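Local coordinates for putative hydrolase (Acinetobacter sp. NBRC 100985, PDB 4XUK), which probably hydrolyses organophosphate triesters and lactones at a two-zinc centre, as a member of the metallo-beta-lactamase superfamily, at residues A137-D142 against Y236-K241; V214-I219 against A252-N257; H265-G270 against Y282-I287. The protein carries 2 engineered substitutions. All blocks are in the same frame, centred on the assembly; numbering follows the deposited sequence.

Overall arrangement
Contacts 2 and 3 each supply a ligand of the two-zinc centre, and contact 1 lies near it. In contact 1 the side chain of Trp-140 is about 8 Å from a zinc ion. The ligands of contacts 2 and 3 are Asp-218 and His-265, and both reach the same zinc ion. The centres of these two contacts are about 12 Å apart, and they touch directly through Asp-218 and His-265 and again where Tyr-282 meets helix 240-257. That helix also joins contact 1 to contact 2: it starts in contact 1 and ends in contact 2, and the two centres are about 21 Å apart. Contacts 1 and 3, with centres about 25 Å apart, lie on opposite sides of the chain's centre.

Contact 1: A137-D142 against Y236-K241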
loop_
_atom_site.group_PDB
_atom_site.type_symbol
_atom_site.label_atom_id
_atom_site.label_comp_id
_atom_site.label_asym_id
_atom_site.label_seq_id
_atom_site.Cartn_x
_atom_site.Cartn_y
_atom_site.Cartn_z
ATOM N N ALA A 137 26.260 -17.437 -10.700
ATOM C CA ALA A 137 27.509 -17.613 -9.966
ATOM C C ALA A 137 28.690 -17.627 -10.935
ATOM O O ALA A 137 29.748 -17.063 -10.646
ATOM C CB ALA A 137 27.468 -18.896 -9.161
ATOM N N SER A 138 28.508 -18.273 -12.082
ATOM C CA SER A 138 29.571 -18.315 -13.089
ATOM C C SER A 138 30.009 -16.924 -13.538
ATOM O O SER A 138 31.210 -16.648 -13.640
ATOM C CB SER A 138 29.144 -19.140 -14.298
ATOM O OG SER A 138 29.130 -20.515 -13.986
ATOM N N PHE A 139 29.047 -16.045 -13.794
ATOM C CA PHE A 139 29.368 -14.701 -14.261
ATOM C C PHE A 139 30.109 -13.873 -13.217
ATOM O O PHE A 139 31.062 -13.164 -13.546
ATOM C CB PHE A 139 28.094 -13.968 -14.690
ATOM C CG PHE A 139 28.298 -12.503 -14.964
ATOM C CD1 PHE A 139 28.892 -12.079 -16.152
ATOM C CD2 PHE A 139 27.881 -11.548 -14.051
ATOM C CE1 PHE A 139 29.069 -10.729 -16.415
ATOM C CE2 PHE A 139 28.058 -10.191 -14.305
ATOM C CZ PHE A 139 28.652 -9.781 -15.493
ATOM N N TRP A 140 29.668 -13.949 -11.964
ATOM C CA TRP A 140 30.240 -13.104 -10.914
ATOM C C TRP A 140 31.504 -13.649 -10.242
ATOM O O TRP A 140 32.234 -12.886 -9.600
ATOM C CB TRP A 140 29.200 -12.836 -9.829
ATOM C CG TRP A 140 28.066 -11.977 -10.288
ATOM C CD1 TRP A 140 26.784 -12.372 -10.538
ATOM C CD2 TRP A 140 28.114 -10.570 -10.547
ATOM N NE1 TRP A 140 26.032 -11.292 -10.942
ATOM C CE2 TRP A 140 26.829 -10.176 -10.956
ATOM C CE3 TRP A 140 29.123 -9.606 -10.481
ATOM C CZ2 TRP A 140 26.525 -8.856 -11.288
ATOM C CZ3 TRP A 140 28.823 -8.299 -10.821
ATOM C CH2 TRP A 140 27.539 -7.937 -11.219
ATOM N N LEU A 141 31.754 -14.953 -10.356
ATOM C CA LEU A 141 32.832 -15.577 -9.584
ATOM C C LEU A 141 33.980 -16.127 -10.444
ATOM O O LEU A 141 34.892 -16.783 -9.931
ATOM C CB LEU A 141 32.255 -16.656 -8.655
ATOM C CG LEU A 141 31.223 -16.140 -7.640
ATOM C CD1 LEU A 141 30.580 -17.254 -6.801
ATOM C CD2 LEU A 141 31.844 -15.110 -6.733
ATOM N N ASP A 142 33.947 -15.838 -11.742
ATOM C CA ASP A 142 35.048 -16.199 -12.648
ATOM C C ASP A 142 36.041 -15.047 -12.764
ATOM O O ASP A 142 35.676 -13.952 -13.200
ATOM C CB ASP A 142 34.486 -16.566 -14.026
ATOM C CG ASP A 142 35.575 -16.863 -15.068
ATOM O OD1 ASP A 142 36.764 -17.028 -14.709
ATOM O OD2 ASP A 142 35.218 -16.941 -16.264
ATOM N N TYR A 236 20.716 -0.231 -14.840
ATOM C CA TYR A 236 21.172 -1.344 -14.012
ATOM C C TYR A 236 21.238 -2.680 -14.768
ATOM O O TYR A 236 21.935 -3.608 -14.330
ATOM C CB TYR A 236 20.265 -1.513 -12.774
ATOM C CG TYR A 236 20.169 -0.295 -11.868
ATOM C CD1 TYR A 236 21.289 0.461 -11.556
ATOM C CD2 TYR A 236 18.947 0.085 -11.320
ATOM C CE1 TYR A 236 21.194 1.568 -10.731
ATOM C CE2 TYR A 236 18.847 1.186 -10.494
ATOM C CZ TYR A 236 19.976 1.921 -10.204
ATOM O OH TYR A 236 19.882 3.018 -9.379
ATOM N N ASP A 237 20.480 -2.803 -15.854
ATOM C CA ASP A 237 20.467 -4.032 -16.641
ATOM C C ASP A 237 21.843 -4.259 -17.271
ATOM O O ASP A 237 22.405 -3.349 -17.875
ATOM C CB ASP A 237 19.406 -3.954 -17.752
ATOM C CG ASP A 237 17.989 -3.934 -17.216
ATOM O OD1 ASP A 237 17.758 -4.422 -16.089
ATOM O OD2 ASP A 237 17.084 -3.441 -17.927
ATOM N N ILE A 238 22.398 -5.459 -17.127
ATOM C CA ILE A 238 23.678 -5.763 -17.786
ATOM C C ILE A 238 23.453 -5.977 -19.286
ATOM O O ILE A 238 24.242 -5.514 -20.130
ATOM C CB ILE A 238 24.396 -6.975 -17.141
ATOM C CG1 ILE A 238 24.893 -6.600 -15.738
ATOM C CG2 ILE A 238 25.573 -7.421 -18.004
ATOM C CD1 ILE A 238 25.409 -7.754 -14.928
ATOM N N ASP A 239 22.370 -6.666 -19.625
ATOM C CA ASP A 239 21.945 -6.747 -21.023
ATOM C C ASP A 239 20.537 -6.168 -21.124
ATOM O O ASP A 239 19.551 -6.887 -20.933
ATOM C CB ASP A 239 21.965 -8.197 -21.509
ATOM C CG ASP A 239 21.655 -8.338 -23.002
ATOM O OD1 ASP A 239 21.001 -7.456 -23.599
ATOM O OD2 ASP A 239 22.059 -9.365 -23.581
ATOM N N PRO A 240 20.439 -4.862 -21.417
ATOM C CA PRO A 240 19.136 -4.184 -21.452
ATOM C C PRO A 240 18.169 -4.742 -22.491
ATOM O O PRO A 240 16.969 -4.798 -22.224
ATOM C CB PRO A 240 19.496 -2.727 -21.782
ATOM C CG PRO A 240 20.940 -2.739 -22.197
ATOM C CD PRO A 240 21.559 -3.910 -21.509
ATOM N N LYS A 241 18.666 -5.128 -23.640
ATOM C CA LYS A 241 17.806 -5.690 -24.624
ATOM C C LYS A 241 17.167 -6.977 -24.180
ATOM O O LYS A 241 16.010 -7.144 -24.313
ATOM C CB LYS A 241 18.500 -5.886 -25.959
ATOM C CG LYS A 241 17.751 -5.234 -27.088
ATOM C CD LYS A 241 17.483 -3.740 -26.842
ATOM C CE LYS A 241 16.286 -3.406 -25.922
ATOM N NZ LYS A 241 15.010 -3.145 -26.557
#
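Ile-238 reaches across to the aromatic pair Phe-139 and Trp-140 with one methyl group. Its CD1 lies 3.7 Å from CE2 of Phe-139 and 4.0 Å from CZ2 of Trp-140. It meets both rings obliquely. The isoleucine chain is extended: chi2 of 171° sets CD1 anti to CA, and the chain runs out toward the rings. The two aromatic residues approach it from the opposite direction. They follow each other on helix 134-141 but leave it differently. CG of Phe-139 is anti to the backbone N (chi1 170°), whereas CG of Trp-140 lies beside it (chi1 -68°). This turns the rings against each other, with CE2 of Phe-139 standing over the centre of one indole face. The indole is also fixed at its polar edge, where NE1 is hydrogen-bonded to Glu-136. Tyr-157 packs on both rings. On the loop side, Asp-237 holds ND1 of His-197, a zinc ligand, and so belongs to the second shell of the metal site. Asp-239 is the N-cap of helix 240-257. This is a small, partly exposed apolar contact between helix 134-141 and the loop before helix 240-257, near the two-zinc site of the metallo-beta-lactamase fold.

Contact 2: V214-I219 against A252-N257; sequences VFIGDI and ANFAKN. With ZN (zinc ion), chain D; ZN (zinc ion), chain C.
Phe-254 on helix 240-257 points the far end of its ring at Val-214, Ile-216 and Ile-219. The tight part is the methyl CG2 of Ile-216. It sits 3.6 Å from CZ of Phe-254 and at the same distance from CE2, so it rests obliquely against the CZ-CE2 bond. The torsions explain this: CG1 of Ile-216 lies between the backbone N and the carbonyl carbon (chi1 61°), which turns CG2 toward the helix. The other two partners are looser. Ile-219 puts CD1 at the ring edge, near its plane, 4.1 Å from CE2 of Phe-254. Val-214 crosses the phenylalanine at about a right angle, with CG2 4.1 Å from CE1 of Phe-254. All four residues are buried, and Ile-261 of the adjacent strand adds to the same core.

The solvent side of the helix is looser. Lys-256 and Asn-257 are exposed and make no contact with segment 214-219. Polar groups tie up the helix end here. ND2 of Asn-257 donates to OD1 of Asn-253 at 2.8 Å, in the carbonyl plane of the acceptor. The same OD1 also accepts from Gln-259, so two donors grip it.

On the other side of the apolar core the chain leaves strand 211-215 and reaches the metals. Gly-217 has a positive phi of 65° at this turn. Next to it, OD2 of Asp-218 bridges both zinc ions, at 2.1 Å from the zinc ion of chain C and 2.4 Å from that of chain D. His-201 bonds the backbone N of Asp-218. A strand backed by a helix, followed by a loop that carries the bridging aspartate, is characteristic of the binuclear site in the metallo-beta-lactamase fold.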
loop_
_atom_site.group_PDB
_atom_site.type_symbol
_atom_site.label_atom_id
_atom_site.label_comp_id
_atom_site.label_asym_id
_atom_site.label_seq_id
_atom_site.Cartn_x
_atom_site.Cartn_y
_atom_site.Cartn_z
ATOM N N VAL A 214 4.639 -15.595 -7.979
ATOM C CA VAL A 214 5.953 -15.504 -8.606
ATOM C C VAL A 214 6.802 -14.443 -7.917
ATOM O O VAL A 214 6.405 -13.284 -7.809
ATOM C CB VAL A 214 5.878 -15.231 -10.125
ATOM C CG1 VAL A 214 7.274 -15.297 -10.735
ATOM C CG2 VAL A 214 4.952 -16.255 -10.806
ATOM N N PHE A 215 7.964 -14.854 -7.429
ATOM C CA PHE A 215 8.888 -13.908 -6.845
ATOM C C PHE A 215 9.799 -13.506 -7.990
ATOM O O PHE A 215 10.717 -14.246 -8.352
ATOM C CB PHE A 215 9.644 -14.570 -5.691
ATOM C CG PHE A 215 8.739 -15.023 -4.569
ATOM C CD1 PHE A 215 8.008 -16.206 -4.670
ATOM C CD2 PHE A 215 8.588 -14.248 -3.431
ATOM C CE1 PHE A 215 7.155 -16.604 -3.653
ATOM C CE2 PHE A 215 7.730 -14.647 -2.405
ATOM C CZ PHE A 215 7.023 -15.826 -2.519
ATOM N N ILE A 216 9.524 -12.341 -8.576
ATOM C CA ILE A 216 10.050 -12.006 -9.907
ATOM C C ILE A 216 11.469 -11.462 -9.966
ATOM O O ILE A 216 12.064 -11.409 -11.042
ATOM C CB ILE A 216 9.140 -11.000 -10.650
ATOM C CG1 ILE A 216 9.027 -9.683 -9.879
ATOM C CG2 ILE A 216 7.771 -11.599 -10.879
ATOM C CD1 ILE A 216 8.491 -8.528 -10.735
ATOM N N GLY A 217 12.005 -11.033 -8.831
ATOM C CA GLY A 217 13.321 -10.422 -8.832
ATOM C C GLY A 217 13.308 -9.112 -9.607
ATOM O O GLY A 217 12.301 -8.392 -9.623
ATOM N N ASP A 218 14.422 -8.804 -10.256
ATOM C CA ASP A 218 14.617 -7.495 -10.865
ATOM C C ASP A 218 14.320 -7.435 -12.364
ATOM O O ASP A 218 15.081 -6.842 -13.123
ATOM C CB ASP A 218 16.045 -7.024 -10.624
ATOM C CG ASP A 218 16.259 -6.515 -9.223
ATOM O OD1 ASP A 218 15.411 -6.779 -8.339
ATOM O OD2 ASP A 218 17.261 -5.822 -9.014
ATOM N N ILE A 219 13.209 -8.024 -12.784
ATOM C CA ILE A 219 12.766 -7.864 -14.163
ATOM C C ILE A 219 12.036 -6.527 -14.302
ATOM O O ILE A 219 11.570 -6.172 -15.385
ATOM C CB ILE A 219 11.839 -9.000 -14.589
ATOM C CG1 ILE A 219 10.578 -9.009 -13.720
ATOM C CG2 ILE A 219 12.568 -10.343 -14.479
ATOM C CD1 ILE A 219 9.540 -10.017 -14.169
ATOM N N ALA A 252 3.341 -10.266 -19.880
ATOM C CA ALA A 252 2.283 -10.811 -20.716
ATOM C C ALA A 252 1.687 -12.024 -20.015
ATOM O O ALA A 252 0.483 -12.093 -19.818
ATOM C CB ALA A 252 2.824 -11.177 -22.089
ATOM N N ASN A 253 2.539 -12.966 -19.621
ATOM C CA ASN A 253 2.109 -14.131 -18.858
ATOM C C ASN A 253 1.307 -13.749 -17.607
ATOM O O ASN A 253 0.228 -14.301 -17.373
ATOM C CB ASN A 253 3.339 -14.990 -18.504
ATOM C CG ASN A 253 3.066 -16.012 -17.400
ATOM O OD1 ASN A 253 1.970 -16.561 -17.288
ATOM N ND2 ASN A 253 4.081 -16.274 -16.582
ATOM N N PHE A 254 1.820 -12.800 -16.821
ATOM C CA PHE A 254 1.147 -12.380 -15.578
ATOM C C PHE A 254 -0.221 -11.750 -15.811
ATOM O O PHE A 254 -1.163 -11.967 -15.038
ATOM C CB PHE A 254 2.010 -11.380 -14.805
ATOM C CG PHE A 254 3.383 -11.894 -14.432
ATOM C CD1 PHE A 254 3.635 -13.247 -14.299
ATOM C CD2 PHE A 254 4.416 -10.999 -14.206
ATOM C CE1 PHE A 254 4.908 -13.697 -13.957
ATOM C CE2 PHE A 254 5.689 -11.441 -13.861
ATOM C CZ PHE A 254 5.934 -12.785 -13.734
ATOM N N ALA A 255 -0.328 -10.943 -16.862
ATOM C CA ALA A 255 -1.591 -10.291 -17.190
ATOM C C ALA A 255 -2.668 -11.296 -17.613
ATOM O O ALA A 255 -3.822 -11.175 -17.192
ATOM C CB ALA A 255 -1.386 -9.231 -18.268
ATOM N N LYS A 256 -2.278 -12.241 -18.417
ATOM C CA LYS A 256 -3.151 -13.272 -18.848
ATOM C C LYS A 256 -3.542 -14.285 -17.741
ATOM O O LYS A 256 -4.653 -14.657 -17.614
ATOM C CB LYS A 256 -2.488 -13.970 -19.998
ATOM C CG LYS A 256 -3.294 -15.069 -20.600
ATOM C CD LYS A 256 -2.464 -16.318 -20.710
ATOM C CE LYS A 256 -2.236 -16.715 -22.147
ATOM N NZ LYS A 256 -2.958 -17.976 -22.488
ATOM N N ASN A 257 -2.582 -14.710 -16.965
ATOM C CA ASN A 257 -2.769 -15.820 -16.036
ATOM C C ASN A 257 -2.971 -15.418 -14.584
ATOM O O ASN A 257 -3.381 -16.239 -13.759
ATOM C CB ASN A 257 -1.641 -16.834 -16.202
ATOM C CG ASN A 257 -1.627 -17.447 -17.598
ATOM O OD1 ASN A 257 -2.591 -18.081 -18.009
ATOM N ND2 ASN A 257 -0.545 -17.241 -18.328
HETATM ZN ZN ZN D . 19.610 -6.101 -9.582
HETATM ZN ZN ZN C . 17.981 -5.001 -7.180
#

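Contact 3: H265-G270 against Y282-I287. With ZN (zinc ion), chain C.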
loop_
_atom_site.group_PDB
_atom_site.type_symbol
_atom_site.label_atom_id
_atom_site.label_comp_id
_atom_site.label_asym_id
_atom_site.label_seq_id
_atom_site.Cartn_x
_atom_site.Cartn_y
_atom_site.Cartn_z
ATOM N N HIS A 265 11.630 -4.628 -6.133
ATOM C CA HIS A 265 11.649 -3.188 -6.437
ATOM C C HIS A 265 10.311 -2.541 -6.793
ATOM O O HIS A 265 10.293 -1.503 -7.460
ATOM C CB HIS A 265 12.669 -2.897 -7.550
ATOM C CG HIS A 265 14.080 -3.151 -7.136
ATOM N ND1 HIS A 265 14.556 -2.808 -5.892
ATOM C CD2 HIS A 265 15.113 -3.732 -7.797
ATOM C CE1 HIS A 265 15.828 -3.169 -5.801
ATOM N NE2 HIS A 265 16.186 -3.719 -6.945
ATOM N N LEU A 266 9.197 -3.134 -6.367
ATOM C CA LEU A 266 7.903 -2.456 -6.485
ATOM C C LEU A 266 7.531 -1.954 -5.089
ATOM O O LEU A 266 8.069 -2.456 -4.099
ATOM C CB LEU A 266 6.842 -3.399 -7.085
ATOM C CG LEU A 266 7.139 -3.776 -8.539
ATOM C CD1 LEU A 266 6.111 -4.749 -9.131
ATOM C CD2 LEU A 266 7.242 -2.532 -9.389
ATOM N N PRO A 267 6.656 -0.930 -4.997
ATOM C CA PRO A 267 6.396 -0.280 -3.703
ATOM C C PRO A 267 6.028 -1.247 -2.585
ATOM O O PRO A 267 5.048 -2.008 -2.718
ATOM C CB PRO A 267 5.224 0.653 -4.019
ATOM C CG PRO A 267 5.469 1.045 -5.460
ATOM C CD PRO A 267 5.986 -0.227 -6.108
ATOM N N PHE A 268 6.817 -1.223 -1.507
ATOM C CA PHE A 268 6.579 -2.090 -0.348
ATOM C C PHE A 268 5.112 -2.087 0.045
ATOM O O PHE A 268 4.493 -1.019 0.130
ATOM C CB PHE A 268 7.436 -1.655 0.849
ATOM C CG PHE A 268 7.211 -2.489 2.077
ATOM C CD1 PHE A 268 7.937 -3.655 2.275
ATOM C CD2 PHE A 268 6.256 -2.122 3.021
ATOM C CE1 PHE A 268 7.723 -4.430 3.384
ATOM C CE2 PHE A 268 6.035 -2.899 4.144
ATOM C CZ PHE A 268 6.768 -4.043 4.328
ATOM N N PRO A 269 4.543 -3.271 0.324
ATOM C CA PRO A 269 5.139 -4.614 0.450
ATOM C C PRO A 269 5.618 -5.273 -0.844
ATOM O O PRO A 269 6.282 -6.317 -0.755
ATOM C CB PRO A 269 4.001 -5.440 1.066
ATOM C CG PRO A 269 2.761 -4.713 0.701
ATOM C CD PRO A 269 3.127 -3.265 0.721
ATOM N N GLY A 270 5.311 -4.706 -2.011
ATOM C CA GLY A 270 5.810 -5.267 -3.261
ATOM C C GLY A 270 5.047 -6.495 -3.734
ATOM O O GLY A 270 5.528 -7.253 -4.586
ATOM N N TYR A 282 0.824 -2.047 -19.054
ATOM C CA TYR A 282 0.420 -2.848 -17.905
ATOM C C TYR A 282 0.166 -1.915 -16.742
ATOM O O TYR A 282 0.631 -0.778 -16.757
ATOM C CB TYR A 282 1.509 -3.866 -17.564
ATOM C CG TYR A 282 1.721 -4.855 -18.680
ATOM C CD1 TYR A 282 0.998 -6.036 -18.725
ATOM C CD2 TYR A 282 2.615 -4.593 -19.707
ATOM C CE1 TYR A 282 1.167 -6.936 -19.756
ATOM C CE2 TYR A 282 2.794 -5.492 -20.743
ATOM C CZ TYR A 282 2.063 -6.660 -20.756
ATOM O OH TYR A 282 2.226 -7.565 -21.773
ATOM N N GLN A 283 -0.585 -2.387 -15.747
ATOM C CA GLN A 283 -0.860 -1.590 -14.552
ATOM C C GLN A 283 -0.619 -2.446 -13.307
ATOM O O GLN A 283 -1.071 -3.595 -13.239
ATOM C CB GLN A 283 -2.299 -1.048 -14.572
ATOM C CG GLN A 283 -2.675 -0.211 -13.335
ATOM C CD GLN A 283 -4.114 0.312 -13.373
ATOM O OE1 GLN A 283 -4.720 0.417 -14.438
ATOM N NE2 GLN A 283 -4.664 0.637 -12.200
ATOM N N TRP A 284 0.123 -1.900 -12.346
ATOM C CA TRP A 284 0.444 -2.609 -11.119
ATOM C C TRP A 284 -0.707 -2.413 -10.151
ATOM O O TRP A 284 -1.038 -1.272 -9.809
ATOM C CB TRP A 284 1.725 -2.026 -10.516
ATOM C CG TRP A 284 2.073 -2.521 -9.144
ATOM C CD1 TRP A 284 2.133 -1.786 -7.987
ATOM C CD2 TRP A 284 2.426 -3.860 -8.785
ATOM N NE1 TRP A 284 2.501 -2.597 -6.928
ATOM C CE2 TRP A 284 2.686 -3.874 -7.397
ATOM C CE3 TRP A 284 2.546 -5.048 -9.502
ATOM C CZ2 TRP A 284 3.060 -5.037 -6.715
ATOM C CZ3 TRP A 284 2.912 -6.199 -8.825
ATOM C CH2 TRP A 284 3.170 -6.184 -7.448
ATOM N N ILE A 285 -1.309 -3.519 -9.717
ATOM C CA ILE A 285 -2.378 -3.478 -8.727
ATOM C C ILE A 285 -1.828 -3.998 -7.396
ATOM O O ILE A 285 -1.639 -5.202 -7.237
ATOM C CB ILE A 285 -3.551 -4.396 -9.134
ATOM C CG1 ILE A 285 -3.876 -4.273 -10.633
ATOM C CG2 ILE A 285 -4.762 -4.094 -8.283
ATOM C CD1 ILE A 285 -4.258 -2.858 -11.051
ATOM N N PRO A 286 -1.572 -3.103 -6.433
ATOM C CA PRO A 286 -1.074 -3.601 -5.142
ATOM C C PRO A 286 -2.148 -4.396 -4.392
ATOM O O PRO A 286 -3.349 -4.183 -4.597
ATOM C CB PRO A 286 -0.703 -2.316 -4.380
ATOM C CG PRO A 286 -1.483 -1.223 -5.046
ATOM C CD PRO A 286 -1.627 -1.630 -6.491
ATOM N N ILE A 287 -1.737 -5.340 -3.556
ATOM C CA ILE A 287 -2.737 -6.069 -2.782
ATOM C C ILE A 287 -3.372 -5.134 -1.767
ATOM O O ILE A 287 -2.808 -4.084 -1.429
ATOM C CB ILE A 287 -2.168 -7.300 -2.074
ATOM C CG1 ILE A 287 -0.908 -6.940 -1.292
ATOM C CG2 ILE A 287 -1.871 -8.402 -3.079
ATOM C CD1 ILE A 287 -1.033 -7.257 0.165
HETATM ZN ZN ZN C . 17.981 -5.001 -7.180
HETATM O O HOH W 1 2.832 -1.961 -4.216
#
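Leu-266 has CG beside its backbone N and chi2 at 178°, which stretches CD1 out to Trp-284. In Trp-284, CG is anti to the backbone N (chi1 171°), which turns the indole toward Leu-266. CD1 of Leu-266 then stands 3.5 Å from the centroid of the six-membered ring of Trp-284. It is only 10° off the ring normal, a CH-pi contact over the face. The backbone N of Pro-286 lies on the opposite face, offset toward the rim. At the indole edge, in its plane, a water accepts from NE1 of Trp-284 at 2.8 Å and donates to O of Pro-267 at 2.7 Å. That carbonyl also takes the N-H of Gly-270, closing a turn that contains the cis peptide before Pro-269. Earlier in the same loop, NE2 of His-265 binds a zinc ion at 2.2 Å, while its ND1 is held by Ser-57 O. The loop joins strands 260-262 and 271-275, and strand 283-286, the outermost strand of that sheet within the chain, pairs with the latter. Phe-268 packs on strand 14-26 of the other large sheet and edge-to-face on Phe-289 of the second subunit.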